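Glutathione S-transferase (Sphingobium chungbukense, PDB 6M1T) binds glutathione and, as a beta-class glutathione S-transferase, probably catalyses its transfer to other compounds in detoxification. Local coordinates at residues C10-H15 against G192-A197; I69-A74 against R93-L98; A135-L140 against A174-G179. One frame throughout, in Å; residues are numbered along the deposited sequence.

Contact 1 (C10-H15 against G192-A197). With GSH (glutathione), chain C.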
ATOM      1  N   CYS A  10      -9.743  -6.887   7.688  1.00 14.60           N
ATOM      2  CA  CYS A  10      -9.585  -5.535   7.099  1.00 13.95           C
ATOM      3  C   CYS A  10     -10.714  -5.280   6.087  1.00 11.78           C
ATOM      4  O   CYS A  10     -10.963  -4.064   5.746  1.00 10.16           O
ATOM      5  CB  CYS A  10      -8.202  -5.350   6.496  1.00 17.75           C
ATOM      6  SG  CYS A  10      -7.980  -6.603   5.218  1.00 21.52           S
ATOM      7  N   SER A  11     -11.459  -6.320   5.670  1.00  9.42           N
ATOM      8  CA  SER A  11     -12.704  -6.191   4.853  1.00  9.63           C
ATOM      9  C   SER A  11     -13.811  -5.375   5.542  1.00  9.72           C
ATOM     10  O   SER A  11     -14.728  -4.857   4.809  1.00  9.68           O
ATOM     11  CB  SER A  11     -13.229  -7.546   4.404  1.00  9.25           C
ATOM     12  OG  SER A  11     -13.303  -8.458   5.476  1.00  9.35           O
ATOM     13  N   LEU A  12     -13.781  -5.258   6.874  1.00 10.30           N
ATOM     14  CA  LEU A  12     -14.747  -4.364   7.583  1.00 10.69           C
ATOM     15  C   LEU A  12     -14.663  -2.945   7.008  1.00 11.34           C
ATOM     16  O   LEU A  12     -15.673  -2.260   6.984  1.00 12.27           O
ATOM     17  CB  LEU A  12     -14.476  -4.440   9.080  1.00 10.27           C
ATOM     18  CG  LEU A  12     -15.355  -3.597   9.998  1.00 10.84           C
ATOM     19  CD1 LEU A  12     -16.837  -3.956   9.883  1.00 10.47           C
ATOM     20  CD2 LEU A  12     -14.884  -3.783  11.420  1.00 11.00           C
ATOM     21  N   ALA A  13     -13.495  -2.501   6.521  1.00 11.25           N
ATOM     22  CA  ALA A  13     -13.322  -1.106   6.081  1.00 11.28           C
ATOM     23  C   ALA A  13     -14.230  -0.799   4.887  1.00 11.47           C
ATOM     24  O   ALA A  13     -15.092   0.104   4.980  1.00 10.46           O
ATOM     25  CB  ALA A  13     -11.874  -0.776   5.811  1.00 10.91           C
ATOM     26  N   PRO A  14     -14.140  -1.553   3.770  1.00 10.16           N
ATOM     27  CA  PRO A  14     -15.062  -1.339   2.667  1.00 10.63           C
ATOM     28  C   PRO A  14     -16.521  -1.647   3.053  1.00 10.39           C
ATOM     29  O   PRO A  14     -17.426  -1.010   2.474  1.00  9.45           O
ATOM     30  CB  PRO A  14     -14.512  -2.195   1.506  1.00 11.45           C
ATOM     31  CG  PRO A  14     -13.591  -3.151   2.180  1.00 11.09           C
ATOM     32  CD  PRO A  14     -13.048  -2.468   3.425  1.00 10.88           C
ATOM     33  N   HIS A  15     -16.752  -2.577   3.982  1.00 10.18           N
ATOM     34  CA  HIS A  15     -18.126  -2.826   4.523  1.00 10.70           C
ATOM     35  C   HIS A  15     -18.695  -1.504   5.068  1.00 10.71           C
ATOM     36  O   HIS A  15     -19.827  -1.107   4.673  1.00 11.95           O
ATOM     37  CB  HIS A  15     -18.088  -3.931   5.592  1.00 10.92           C
ATOM     38  CG  HIS A  15     -19.425  -4.476   5.974  1.00 11.18           C
ATOM     39  ND1 HIS A  15     -19.564  -5.548   6.845  1.00 13.69           N
ATOM     40  CD2 HIS A  15     -20.664  -4.160   5.560  1.00 13.60           C
ATOM     41  CE1 HIS A  15     -20.862  -5.799   7.022  1.00 13.51           C
ATOM     42  NE2 HIS A  15     -21.555  -4.993   6.202  1.00 13.29           N
ATOM     43  N   GLY A 192     -21.875   1.247  13.460  1.00 22.38           N
ATOM     44  CA  GLY A 192     -22.651   0.319  14.309  1.00 21.13           C
ATOM     45  C   GLY A 192     -23.336  -0.765  13.503  1.00 18.57           C
ATOM     46  O   GLY A 192     -23.259  -1.947  13.906  1.00 21.00           O
ATOM     47  N   ALA A 193     -23.946  -0.401  12.369  1.00 19.34           N
ATOM     48  CA  ALA A 193     -24.649  -1.358  11.470  1.00 17.50           C
ATOM     49  C   ALA A 193     -23.667  -2.401  10.907  1.00 17.24           C
ATOM     50  O   ALA A 193     -24.012  -3.593  10.898  1.00 15.70           O
ATOM     51  CB  ALA A 193     -25.332  -0.597  10.355  1.00 16.99           C
ATOM     52  N   ALA A 194     -22.471  -1.987  10.437  1.00 16.52           N
ATOM     53  CA  ALA A 194     -21.442  -2.958   9.946  1.00 16.77           C
ATOM     54  C   ALA A 194     -20.966  -3.843  11.100  1.00 17.75           C
ATOM     55  O   ALA A 194     -20.895  -5.060  10.929  1.00 16.04           O
ATOM     56  CB  ALA A 194     -20.274  -2.278   9.277  1.00 16.50           C
ATOM     57  N   LEU A 195     -20.718  -3.256  12.275  1.00 19.18           N
ATOM     58  CA  LEU A 195     -20.239  -4.032  13.452  1.00 21.78           C
ATOM     59  C   LEU A 195     -21.304  -5.089  13.759  1.00 21.44           C
ATOM     60  O   LEU A 195     -20.954  -6.246  13.976  1.00 21.29           O
ATOM     61  CB  LEU A 195     -20.016  -3.090  14.648  1.00 24.36           C
ATOM     62  CG  LEU A 195     -18.619  -2.565  14.986  1.00 30.41           C
ATOM     63  CD1 LEU A 195     -17.574  -2.722  13.889  1.00 29.68           C
ATOM     64  CD2 LEU A 195     -18.702  -1.109  15.419  1.00 30.10           C
ATOM     65  N   LYS A 196     -22.592  -4.720  13.735  1.00 22.99           N
ATOM     66  CA  LYS A 196     -23.707  -5.636  14.062  1.00 23.16           C
ATOM     67  C   LYS A 196     -23.828  -6.695  12.966  1.00 22.33           C
ATOM     68  O   LYS A 196     -23.893  -7.892  13.318  1.00 18.42           O
ATOM     69  CB  LYS A 196     -25.021  -4.861  14.292  1.00 27.96           C
ATOM     70  CG  LYS A 196     -26.163  -5.700  14.859  1.00 33.79           C
ATOM     71  CD  LYS A 196     -27.313  -4.911  15.461  1.00 41.65           C
ATOM     72  CE  LYS A 196     -28.424  -5.781  16.029  1.00 44.18           C
ATOM     73  NZ  LYS A 196     -29.732  -5.064  16.052  1.00 49.25           N
ATOM     74  N   ALA A 197     -23.848  -6.314  11.678  1.00 19.99           N
ATOM     75  CA  ALA A 197     -23.972  -7.279  10.556  1.00 17.68           C
ATOM     76  C   ALA A 197     -22.844  -8.332  10.576  1.00 16.29           C
ATOM     77  O   ALA A 197     -23.090  -9.450  10.079  1.00 16.73           O
ATOM     78  CB  ALA A 197     -24.012  -6.549   9.223  1.00 19.30           C
TER
HETATM   79  N1  GSH C 301      -2.922  -5.941   0.768  1.00 11.67           N
HETATM   80  CA1 GSH C 301      -4.280  -6.485   0.949  1.00 12.34           C
HETATM   81  C1  GSH C 301      -5.299  -5.340   1.010  1.00 13.09           C
HETATM   82  O11 GSH C 301      -4.862  -4.241   1.376  1.00 14.29           O
HETATM   83  O12 GSH C 301      -6.504  -5.616   0.683  1.00 13.25           O
HETATM   84  CB1 GSH C 301      -4.285  -7.307   2.241  1.00 12.53           C
HETATM   85  CG1 GSH C 301      -5.486  -8.197   2.412  1.00 12.37           C
HETATM   86  CD1 GSH C 301      -5.279  -9.117   3.614  1.00 12.64           C
HETATM   87  OE1 GSH C 301      -4.161  -9.384   4.072  1.00 13.32           O
HETATM   88  N2  GSH C 301      -6.383  -9.663   4.107  1.00 12.30           N
HETATM   89  CA2 GSH C 301      -6.440 -10.624   5.190  1.00 14.17           C
HETATM   90  C2  GSH C 301      -6.674 -12.035   4.681  1.00 15.13           C
HETATM   91  O2  GSH C 301      -7.565 -12.252   3.859  1.00 16.20           O
HETATM   92  CB2 GSH C 301      -7.506 -10.249   6.218  1.00 14.64           C
HETATM   93  SG2 GSH C 301      -7.071  -8.799   7.229  1.00 16.62           S
HETATM   94  N3  GSH C 301      -5.829 -12.957   5.106  1.00 16.94           N
HETATM   95  CA3 GSH C 301      -5.946 -14.347   4.739  1.00 20.22           C
HETATM   96  C3  GSH C 301      -4.656 -14.911   4.136  1.00 25.76           C
HETATM   97  O31 GSH C 301      -3.755 -14.103   3.834  1.00 29.59           O
HETATM   98  O32 GSH C 301      -4.603 -16.147   3.960  1.00 31.96           O

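Contact 2 (I69-A74 against R93-L98)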
ATOM      1  N   ILE A  69     -10.184  -0.449  -3.539  1.00 11.24           N
ATOM      2  CA  ILE A  69     -11.613  -0.729  -3.252  1.00 11.98           C
ATOM      3  C   ILE A  69     -12.217   0.487  -2.583  1.00 11.41           C
ATOM      4  O   ILE A  69     -13.281   0.892  -3.001  1.00 11.67           O
ATOM      5  CB  ILE A  69     -11.765  -2.015  -2.412  1.00 11.64           C
ATOM      6  CG1 ILE A  69     -11.374  -3.214  -3.276  1.00 11.75           C
ATOM      7  CG2 ILE A  69     -13.182  -2.141  -1.863  1.00 11.70           C
ATOM      8  CD1 ILE A  69     -11.215  -4.524  -2.549  1.00 11.67           C
ATOM      9  N   LEU A  70     -11.538   1.009  -1.581  1.00 11.08           N
ATOM     10  CA  LEU A  70     -12.035   2.122  -0.754  1.00 11.87           C
ATOM     11  C   LEU A  70     -12.184   3.367  -1.629  1.00 13.06           C
ATOM     12  O   LEU A  70     -13.245   4.033  -1.556  1.00 11.71           O
ATOM     13  CB  LEU A  70     -11.085   2.328   0.418  1.00 11.76           C
ATOM     14  CG  LEU A  70     -11.211   1.283   1.553  1.00 12.11           C
ATOM     15  CD1 LEU A  70     -10.072   1.468   2.531  1.00 12.64           C
ATOM     16  CD2 LEU A  70     -12.565   1.387   2.244  1.00 12.28           C
ATOM     17  N   LEU A  71     -11.190   3.667  -2.454  1.00 14.52           N
ATOM     18  CA  LEU A  71     -11.308   4.824  -3.396  1.00 17.45           C
ATOM     19  C   LEU A  71     -12.477   4.626  -4.363  1.00 15.30           C
ATOM     20  O   LEU A  71     -13.224   5.595  -4.574  1.00 14.89           O
ATOM     21  CB  LEU A  71     -10.017   5.017  -4.193  1.00 19.07           C
ATOM     22  CG  LEU A  71      -9.144   6.237  -3.903  1.00 27.59           C
ATOM     23  CD1 LEU A  71      -9.823   7.363  -3.136  1.00 25.61           C
ATOM     24  CD2 LEU A  71      -7.880   5.790  -3.187  1.00 29.58           C
ATOM     25  N   TYR A  72     -12.604   3.439  -4.972  1.00 14.84           N
ATOM     26  CA  TYR A  72     -13.711   3.084  -5.873  1.00 14.29           C
ATOM     27  C   TYR A  72     -15.031   3.437  -5.179  1.00 13.15           C
ATOM     28  O   TYR A  72     -15.951   4.087  -5.788  1.00 12.74           O
ATOM     29  CB  TYR A  72     -13.672   1.608  -6.291  1.00 14.50           C
ATOM     30  CG  TYR A  72     -14.816   1.269  -7.195  1.00 16.73           C
ATOM     31  CD1 TYR A  72     -14.757   1.534  -8.560  1.00 18.87           C
ATOM     32  CD2 TYR A  72     -16.009   0.794  -6.678  1.00 17.22           C
ATOM     33  CE1 TYR A  72     -15.843   1.288  -9.383  1.00 19.16           C
ATOM     34  CE2 TYR A  72     -17.101   0.553  -7.482  1.00 18.00           C
ATOM     35  CZ  TYR A  72     -17.007   0.774  -8.840  1.00 20.12           C
ATOM     36  OH  TYR A  72     -18.092   0.529  -9.613  1.00 20.12           O
ATOM     37  N   ILE A  73     -15.218   2.888  -3.974  1.00 12.30           N
ATOM     38  CA  ILE A  73     -16.498   3.039  -3.227  1.00 12.63           C
ATOM     39  C   ILE A  73     -16.758   4.538  -2.977  1.00 14.32           C
ATOM     40  O   ILE A  73     -17.887   4.962  -3.240  1.00 16.16           O
ATOM     41  CB  ILE A  73     -16.476   2.259  -1.898  1.00 12.37           C
ATOM     42  CG1 ILE A  73     -16.506   0.750  -2.181  1.00 12.25           C
ATOM     43  CG2 ILE A  73     -17.602   2.721  -0.978  1.00 12.35           C
ATOM     44  CD1 ILE A  73     -15.971  -0.091  -1.049  1.00 12.55           C
ATOM     45  N   ALA A  74     -15.766   5.284  -2.482  1.00 15.63           N
ATOM     46  CA  ALA A  74     -15.888   6.750  -2.203  1.00 16.53           C
ATOM     47  C   ALA A  74     -16.320   7.493  -3.467  1.00 17.16           C
ATOM     48  O   ALA A  74     -17.294   8.305  -3.400  1.00 20.74           O
ATOM     49  CB  ALA A  74     -14.601   7.322  -1.668  1.00 15.92           C
ATOM     50  N   ARG A  93      -2.673  12.970  -0.682  1.00 20.71           N
ATOM     51  CA  ARG A  93      -2.413  12.774   0.766  1.00 20.63           C
ATOM     52  C   ARG A  93      -3.293  11.620   1.263  1.00 20.07           C
ATOM     53  O   ARG A  93      -2.811  10.863   2.110  1.00 16.11           O
ATOM     54  CB  ARG A  93      -2.648  14.038   1.596  1.00 25.04           C
ATOM     55  CG  ARG A  93      -1.784  15.195   1.113  1.00 30.90           C
ATOM     56  CD  ARG A  93      -1.514  16.295   2.131  1.00 34.87           C
ATOM     57  NE  ARG A  93      -0.381  16.151   3.042  1.00 39.48           N
ATOM     58  CZ  ARG A  93       0.819  15.606   2.776  1.00 49.41           C
ATOM     59  NH1 ARG A  93       1.736  15.550   3.726  1.00 50.57           N
ATOM     60  NH2 ARG A  93       1.120  15.092   1.598  1.00 52.37           N
ATOM     61  N   LEU A  94      -4.511  11.481   0.720  1.00 18.11           N
ATOM     62  CA  LEU A  94      -5.419  10.336   1.040  1.00 17.89           C
ATOM     63  C   LEU A  94      -4.775   9.024   0.565  1.00 16.83           C
ATOM     64  O   LEU A  94      -4.701   8.073   1.344  1.00 13.17           O
ATOM     65  CB  LEU A  94      -6.775  10.484   0.349  1.00 19.43           C
ATOM     66  CG  LEU A  94      -7.679   9.261   0.564  1.00 19.01           C
ATOM     67  CD1 LEU A  94      -7.862   9.053   2.034  1.00 19.68           C
ATOM     68  CD2 LEU A  94      -9.025   9.358  -0.126  1.00 21.52           C
ATOM     69  N   ILE A  95      -4.362   8.959  -0.689  1.00 15.34           N
ATOM     70  CA  ILE A  95      -3.734   7.721  -1.232  1.00 17.97           C
ATOM     71  C   ILE A  95      -2.493   7.365  -0.391  1.00 15.51           C
ATOM     72  O   ILE A  95      -2.226   6.129  -0.120  1.00 13.17           O
ATOM     73  CB  ILE A  95      -3.449   7.927  -2.720  1.00 19.06           C
ATOM     74  CG1 ILE A  95      -4.745   8.132  -3.504  1.00 20.38           C
ATOM     75  CG2 ILE A  95      -2.632   6.779  -3.300  1.00 19.02           C
ATOM     76  CD1 ILE A  95      -4.516   8.561  -4.937  1.00 22.94           C
ATOM     77  N   SER A  96      -1.734   8.376   0.021  1.00 13.89           N
ATOM     78  CA  SER A  96      -0.552   8.256   0.912  1.00 14.47           C
ATOM     79  C   SER A  96      -0.977   7.577   2.206  1.00 15.06           C
ATOM     80  O   SER A  96      -0.363   6.542   2.621  1.00 12.64           O
ATOM     81  CB  SER A  96       0.087   9.617   1.183  1.00 14.76           C
ATOM     82  OG  SER A  96       1.220   9.498   2.020  1.00 14.95           O
ATOM     83  N   ARG A  97      -2.031   8.097   2.833  1.00 13.70           N
ATOM     84  CA  ARG A  97      -2.486   7.513   4.108  1.00 15.49           C
ATOM     85  C   ARG A  97      -2.959   6.066   3.848  1.00 12.01           C
ATOM     86  O   ARG A  97      -2.693   5.219   4.710  1.00 12.74           O
ATOM     87  CB  ARG A  97      -3.518   8.415   4.804  1.00 17.51           C
ATOM     88  CG  ARG A  97      -2.955   9.666   5.493  1.00 21.34           C
ATOM     89  CD  ARG A  97      -1.711   9.498   6.369  1.00 24.39           C
ATOM     90  NE  ARG A  97      -0.498   9.458   5.545  1.00 28.78           N
ATOM     91  CZ  ARG A  97       0.703   8.960   5.891  1.00 29.80           C
ATOM     92  NH1 ARG A  97       1.662   8.983   4.995  1.00 29.07           N
ATOM     93  NH2 ARG A  97       0.966   8.471   7.092  1.00 30.98           N
ATOM     94  N   LEU A  98      -3.680   5.797   2.758  1.00 13.01           N
ATOM     95  CA  LEU A  98      -4.174   4.406   2.514  1.00 12.12           C
ATOM     96  C   LEU A  98      -2.974   3.472   2.298  1.00 13.45           C
ATOM     97  O   LEU A  98      -3.045   2.308   2.799  1.00 10.20           O
ATOM     98  CB  LEU A  98      -5.150   4.379   1.340  1.00 13.56           C
ATOM     99  CG  LEU A  98      -6.430   5.226   1.518  1.00 13.47           C
ATOM    100  CD1 LEU A  98      -7.242   5.173   0.251  1.00 13.92           C
ATOM    101  CD2 LEU A  98      -7.240   4.750   2.739  1.00 13.92           C
TER

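Contact 3 (A135-L140 against A174-G179). With CYS (cysteine), chain D.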
ATOM      1  N   ALA A 135       2.800   7.250  17.288  1.00 21.99           N
ATOM      2  CA  ALA A 135       2.861   8.303  16.250  1.00 24.52           C
ATOM      3  C   ALA A 135       1.451   8.670  15.785  1.00 23.90           C
ATOM      4  O   ALA A 135       1.195   9.859  15.496  1.00 21.81           O
ATOM      5  CB  ALA A 135       3.706   7.874  15.082  1.00 25.66           C
ATOM      6  N   LEU A 136       0.589   7.670  15.603  1.00 21.13           N
ATOM      7  CA  LEU A 136      -0.820   7.925  15.222  1.00 19.70           C
ATOM      8  C   LEU A 136      -1.490   8.725  16.351  1.00 19.51           C
ATOM      9  O   LEU A 136      -2.234   9.670  15.995  1.00 22.49           O
ATOM     10  CB  LEU A 136      -1.517   6.594  14.955  1.00 20.60           C
ATOM     11  CG  LEU A 136      -1.098   5.947  13.630  1.00 19.83           C
ATOM     12  CD1 LEU A 136      -1.473   4.473  13.622  1.00 21.19           C
ATOM     13  CD2 LEU A 136      -1.668   6.703  12.440  1.00 20.48           C
ATOM     14  N   ASP A 137      -1.256   8.350  17.613  1.00 20.93           N
ATOM     15  CA  ASP A 137      -1.803   9.070  18.791  1.00 25.60           C
ATOM     16  C   ASP A 137      -1.462  10.580  18.734  1.00 28.06           C
ATOM     17  O   ASP A 137      -2.401  11.380  18.874  1.00 27.41           O
ATOM     18  CB  ASP A 137      -1.382   8.429  20.114  1.00 27.87           C
ATOM     19  CG  ASP A 137      -2.230   8.953  21.256  1.00 30.23           C
ATOM     20  OD1 ASP A 137      -3.440   8.642  21.269  1.00 31.68           O
ATOM     21  OD2 ASP A 137      -1.696   9.689  22.088  1.00 33.91           O
ATOM     22  N   LYS A 138      -0.205  10.973  18.505  1.00 28.94           N
ATOM     23  CA  LYS A 138       0.221  12.400  18.452  1.00 28.76           C
ATOM     24  C   LYS A 138      -0.298  13.057  17.168  1.00 32.51           C
ATOM     25  O   LYS A 138      -0.629  14.278  17.181  1.00 30.28           O
ATOM     26  CB  LYS A 138       1.749  12.542  18.523  1.00 31.96           C
ATOM     27  CG  LYS A 138       2.224  13.947  18.881  1.00 32.96           C
ATOM     28  N   GLU A 139      -0.340  12.316  16.053  1.00 30.32           N
ATOM     29  CA  GLU A 139      -0.851  12.901  14.787  1.00 31.00           C
ATOM     30  C   GLU A 139      -2.294  13.369  14.996  1.00 30.93           C
ATOM     31  O   GLU A 139      -2.652  14.420  14.423  1.00 35.85           O
ATOM     32  CB  GLU A 139      -0.785  11.906  13.627  1.00 33.30           C
ATOM     33  CG  GLU A 139      -0.839  12.579  12.266  1.00 38.87           C
ATOM     34  CD  GLU A 139      -0.824  11.580  11.123  1.00 41.31           C
ATOM     35  OE1 GLU A 139      -0.203  10.505  11.303  1.00 39.61           O
ATOM     36  OE2 GLU A 139      -1.440  11.867  10.078  1.00 41.88           O
ATOM     37  N   LEU A 140      -3.101  12.570  15.710  1.00 32.87           N
ATOM     38  CA  LEU A 140      -4.573  12.764  15.856  1.00 37.10           C
ATOM     39  C   LEU A 140      -4.874  13.567  17.134  1.00 38.75           C
ATOM     40  O   LEU A 140      -6.061  13.823  17.391  1.00 38.00           O
ATOM     41  CB  LEU A 140      -5.298  11.406  15.834  1.00 31.78           C
ATOM     42  CG  LEU A 140      -5.428  10.804  14.431  1.00 35.23           C
ATOM     43  CD1 LEU A 140      -5.828   9.340  14.473  1.00 37.44           C
ATOM     44  CD2 LEU A 140      -6.416  11.606  13.589  1.00 36.00           C
ATOM     45  N   ALA A 174      -2.998   3.576  26.700  1.00 29.38           N
ATOM     46  CA  ALA A 174      -1.798   4.403  26.436  1.00 28.21           C
ATOM     47  C   ALA A 174      -2.030   5.427  25.315  1.00 27.29           C
ATOM     48  O   ALA A 174      -1.188   6.324  25.182  1.00 28.74           O
ATOM     49  CB  ALA A 174      -0.613   3.519  26.137  1.00 30.52           C
ATOM     50  N   TYR A 175      -3.093   5.326  24.505  1.00 26.61           N
ATOM     51  CA  TYR A 175      -3.262   6.152  23.276  1.00 26.19           C
ATOM     52  C   TYR A 175      -4.609   6.865  23.330  1.00 27.97           C
ATOM     53  O   TYR A 175      -5.513   6.562  22.557  1.00 24.60           O
ATOM     54  CB  TYR A 175      -3.061   5.264  22.035  1.00 28.43           C
ATOM     55  CG  TYR A 175      -1.864   4.349  22.152  1.00 26.75           C
ATOM     56  CD1 TYR A 175      -0.576   4.860  22.051  1.00 28.39           C
ATOM     57  CD2 TYR A 175      -2.003   2.996  22.427  1.00 24.20           C
ATOM     58  CE1 TYR A 175       0.541   4.047  22.168  1.00 27.44           C
ATOM     59  CE2 TYR A 175      -0.892   2.175  22.577  1.00 25.18           C
ATOM     60  CZ  TYR A 175       0.382   2.704  22.461  1.00 26.84           C
ATOM     61  OH  TYR A 175       1.507   1.925  22.574  1.00 30.71           O
ATOM     62  N   PRO A 176      -4.807   7.864  24.228  1.00 28.91           N
ATOM     63  CA  PRO A 176      -6.157   8.342  24.511  1.00 26.59           C
ATOM     64  C   PRO A 176      -6.720   9.173  23.355  1.00 22.99           C
ATOM     65  O   PRO A 176      -7.898   9.262  23.273  1.00 28.25           O
ATOM     66  CB  PRO A 176      -5.944   9.193  25.790  1.00 29.81           C
ATOM     67  CG  PRO A 176      -4.560   9.749  25.621  1.00 28.16           C
ATOM     68  CD  PRO A 176      -3.779   8.605  24.981  1.00 28.53           C
ATOM     69  N   ASN A 177      -5.887   9.751  22.492  1.00 22.99           N
ATOM     70  CA  ASN A 177      -6.357  10.463  21.279  1.00 25.01           C
ATOM     71  C   ASN A 177      -6.928   9.412  20.301  1.00 26.00           C
ATOM     72  O   ASN A 177      -7.961   9.697  19.690  1.00 20.96           O
ATOM     73  CB  ASN A 177      -5.272  11.337  20.640  1.00 28.38           C
ATOM     74  CG  ASN A 177      -4.600  12.223  21.675  1.00 36.29           C
ATOM     75  OD1 ASN A 177      -5.254  12.625  22.644  1.00 37.63           O
ATOM     76  ND2 ASN A 177      -3.313  12.498  21.494  1.00 31.74           N
ATOM     77  N   LEU A 178      -6.325   8.226  20.229  1.00 26.58           N
ATOM     78  CA  LEU A 178      -6.857   7.107  19.392  1.00 25.71           C
ATOM     79  C   LEU A 178      -8.190   6.646  19.978  1.00 26.49           C
ATOM     80  O   LEU A 178      -9.139   6.644  19.210  1.00 21.51           O
ATOM     81  CB  LEU A 178      -5.833   5.974  19.311  1.00 25.70           C
ATOM     82  CG  LEU A 178      -4.520   6.351  18.626  1.00 24.70           C
ATOM     83  CD1 LEU A 178      -3.668   5.126  18.423  1.00 24.92           C
ATOM     84  CD2 LEU A 178      -4.737   7.041  17.292  1.00 24.01           C
ATOM     85  N   GLY A 179      -8.259   6.413  21.308  1.00 28.69           N
ATOM     86  CA  GLY A 179      -9.490   6.130  22.075  1.00 26.71           C
ATOM     87  C   GLY A 179     -10.640   7.049  21.694  1.00 27.68           C
ATOM     88  O   GLY A 179     -11.718   6.550  21.310  1.00 28.74           O
TER
HETATM   89  N   CYS D 302     -11.159   0.177  21.537  1.00 48.78           N
HETATM   90  CA  CYS D 302     -10.607   1.527  21.206  1.00 46.41           C
HETATM   91  C   CYS D 302     -11.671   2.606  21.466  1.00 45.24           C
HETATM   92  O   CYS D 302     -12.849   2.360  21.103  1.00 50.36           O
HETATM   93  CB  CYS D 302     -10.106   1.549  19.765  1.00 39.19           C
HETATM   94  SG  CYS D 302      -9.326   3.106  19.240  1.00 38.65           S

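Contact 1 (C10-H15 against G192-A197)
His15 and Leu12 pack on Ala194, Leu195 and Ala197 in a mostly buried, apolar helix-to-helix contact. It joins the first helix of the thioredoxin-like glutathione-binding domain, 12-21, to the last helix of the chain, 189-198. No hydrogen bond crosses between 10-15 and 192-197. Two neighbouring pairings carry the contact. In the first, the methyl of Ala194 sits over the centre of the His15 ring, a CH-pi contact. Ala194 CB is 4.0 Å from the centroid of the His15 ring and only 6° off the ring normal. His15 CG is anti to the backbone N (chi1 -167°), which places it 4.1 Å from Ala194 CB. Hydrogen bonds beyond the segments hold both ring nitrogens: His15 ND1 is hydrogen-bonded to Glu198 and NE2 to Arg19. These two bonds would fix the rotation of the ring and keep its face against Ala194. The second pairing is made by the two methyls of Leu12. Leu12 CD1 meets Ala194 CB at 3.9 Å, and Leu12 CD2 meets Leu195 CD1 at 3.8 Å. The two leucine side chains cross at about a right angle. The CB of Leu195 points away from 10-15, yet the end of its side chain comes back to touch Leu12. Val160 of helix 153-162 also packs on Leu12. The same segment reaches the glutathione site at its start. There Cys10 SG lies 3.1 Å from SG2 of the bound glutathione. At the edge of the His15 ring, near its plane, Ala197 CB lies 3.9 Å from His15 CE1.

Contact 2 (I69-A74 against R93-L98)
Leu71 meets three side chains of the facing helix, Leu94, Ile95 and Leu98, each at a different angle. Leu71 and Leu94 slide past each other in opposite directions, and their closest atoms are Leu71 CD1 and Leu94 CD2, 3.7 Å apart. Against Ile95, Leu71 runs at about a right angle. Here Leu71 CD2 touches Ile95 CG1 at 3.9 Å. Leu71 CD2 also approaches Leu98 CD1 at 3.6 Å, and these two side chains cross obliquely. Leu71 thus divides its methyls: CD1 serves Leu94, while CD2 touches both Ile95 and Leu98. Its CB does not aim at the other helix, but the end of the side chain comes nearer. Leu94 CG is anti to the backbone N (chi1 175°), and from that position its CD2 can meet Leu71 CD1. Leu70 adds a looser touch, with Leu70 CD1 4.3 Å from Leu98 CD2. All five touching residues are buried, and no hydrogen bond crosses the contact. The axes of the two short segments approach to 11.6 Å and run at 141° to each other, so the helices are roughly antiparallel. Tyr157 of helix 153-162 packs on both Leu70 and Leu98, and Ala83 touches Leu71 and Leu94. The second subunit is close by: its Leu71 packs on Ile95, and Ser96 OG is bonded to its Thr64 O. Such packing of helix 66-75 on helix 89-108 belongs to the glutathione S-transferase fold, where the thioredoxin-like domain meets the all-helical domain beside the dimer interface.

Contact 3 (A135-L140 against A174-G179)
Asp137 and Asn177 carry the polar part of this contact, where the end of helix 119-139 meets the start of helix 176-186. Asp137 OD1 takes two backbone N-H groups from the first turn of the second helix. Leu178 N bonds to Asp137 OD1 at 3.1 Å, with an N-H...O angle of 150°, and meets it nearly along its C-O axis. The bond from Asn177 N to the same oxygen is weak. Asn177 ND2 bonds to Asp137 O at 3.0 Å, fairly straight (164°), and the donor stands above the carbonyl plane. The carboxylate and amide planes are almost parallel. Asp137 CG is anti to the backbone N (chi1 -165°), and from there OD1 reaches the other helix. An alanine at Asp137 would probably leave the backbone N-H groups of Asn177 and Leu178 without their carboxylate partner.

The apolar part rests on Leu178. Leu178 CD2 packs on Leu140 CD1 at 3.8 Å and on Leu136 CB at 4.0 Å. The side chains of Leu140 and Leu178 cross at about a right angle. Leu158 of helix 153-162 touches Leu136 and Leu140. At the ligand, Leu178 O lies 3.5 Å from SG of the bound cysteine.

Asp137 thus reaches from the end of helix 119-139 to first-turn N-H groups of helix 176-186, whose N-cap residue is Tyr175. This joins two helices of the all-helical C-terminal domain of the glutathione S-transferase fold, next to the cysteine pocket.

In the fold
From the N terminus the chain enters contact 1 at 10-15, in the thioredoxin-like domain. It returns to that contact only at 192-197, closing the longest loop and tying the first helix of that domain to the last helix of the chain. The other two loops lie within it, one after the other. Contact 2 closes between 69-74 and 93-98, a short loop that links the first domain to the helical one. Contact 3 then closes between 135-140 and 174-179, within the helical domain. None of the loops cross. Contacts 1 and 2 touch directly, through Pro14 against Ile69 and Ile73. Contact 3 touches neither, though it comes within about 4 Å of contact 2 between nearest atoms.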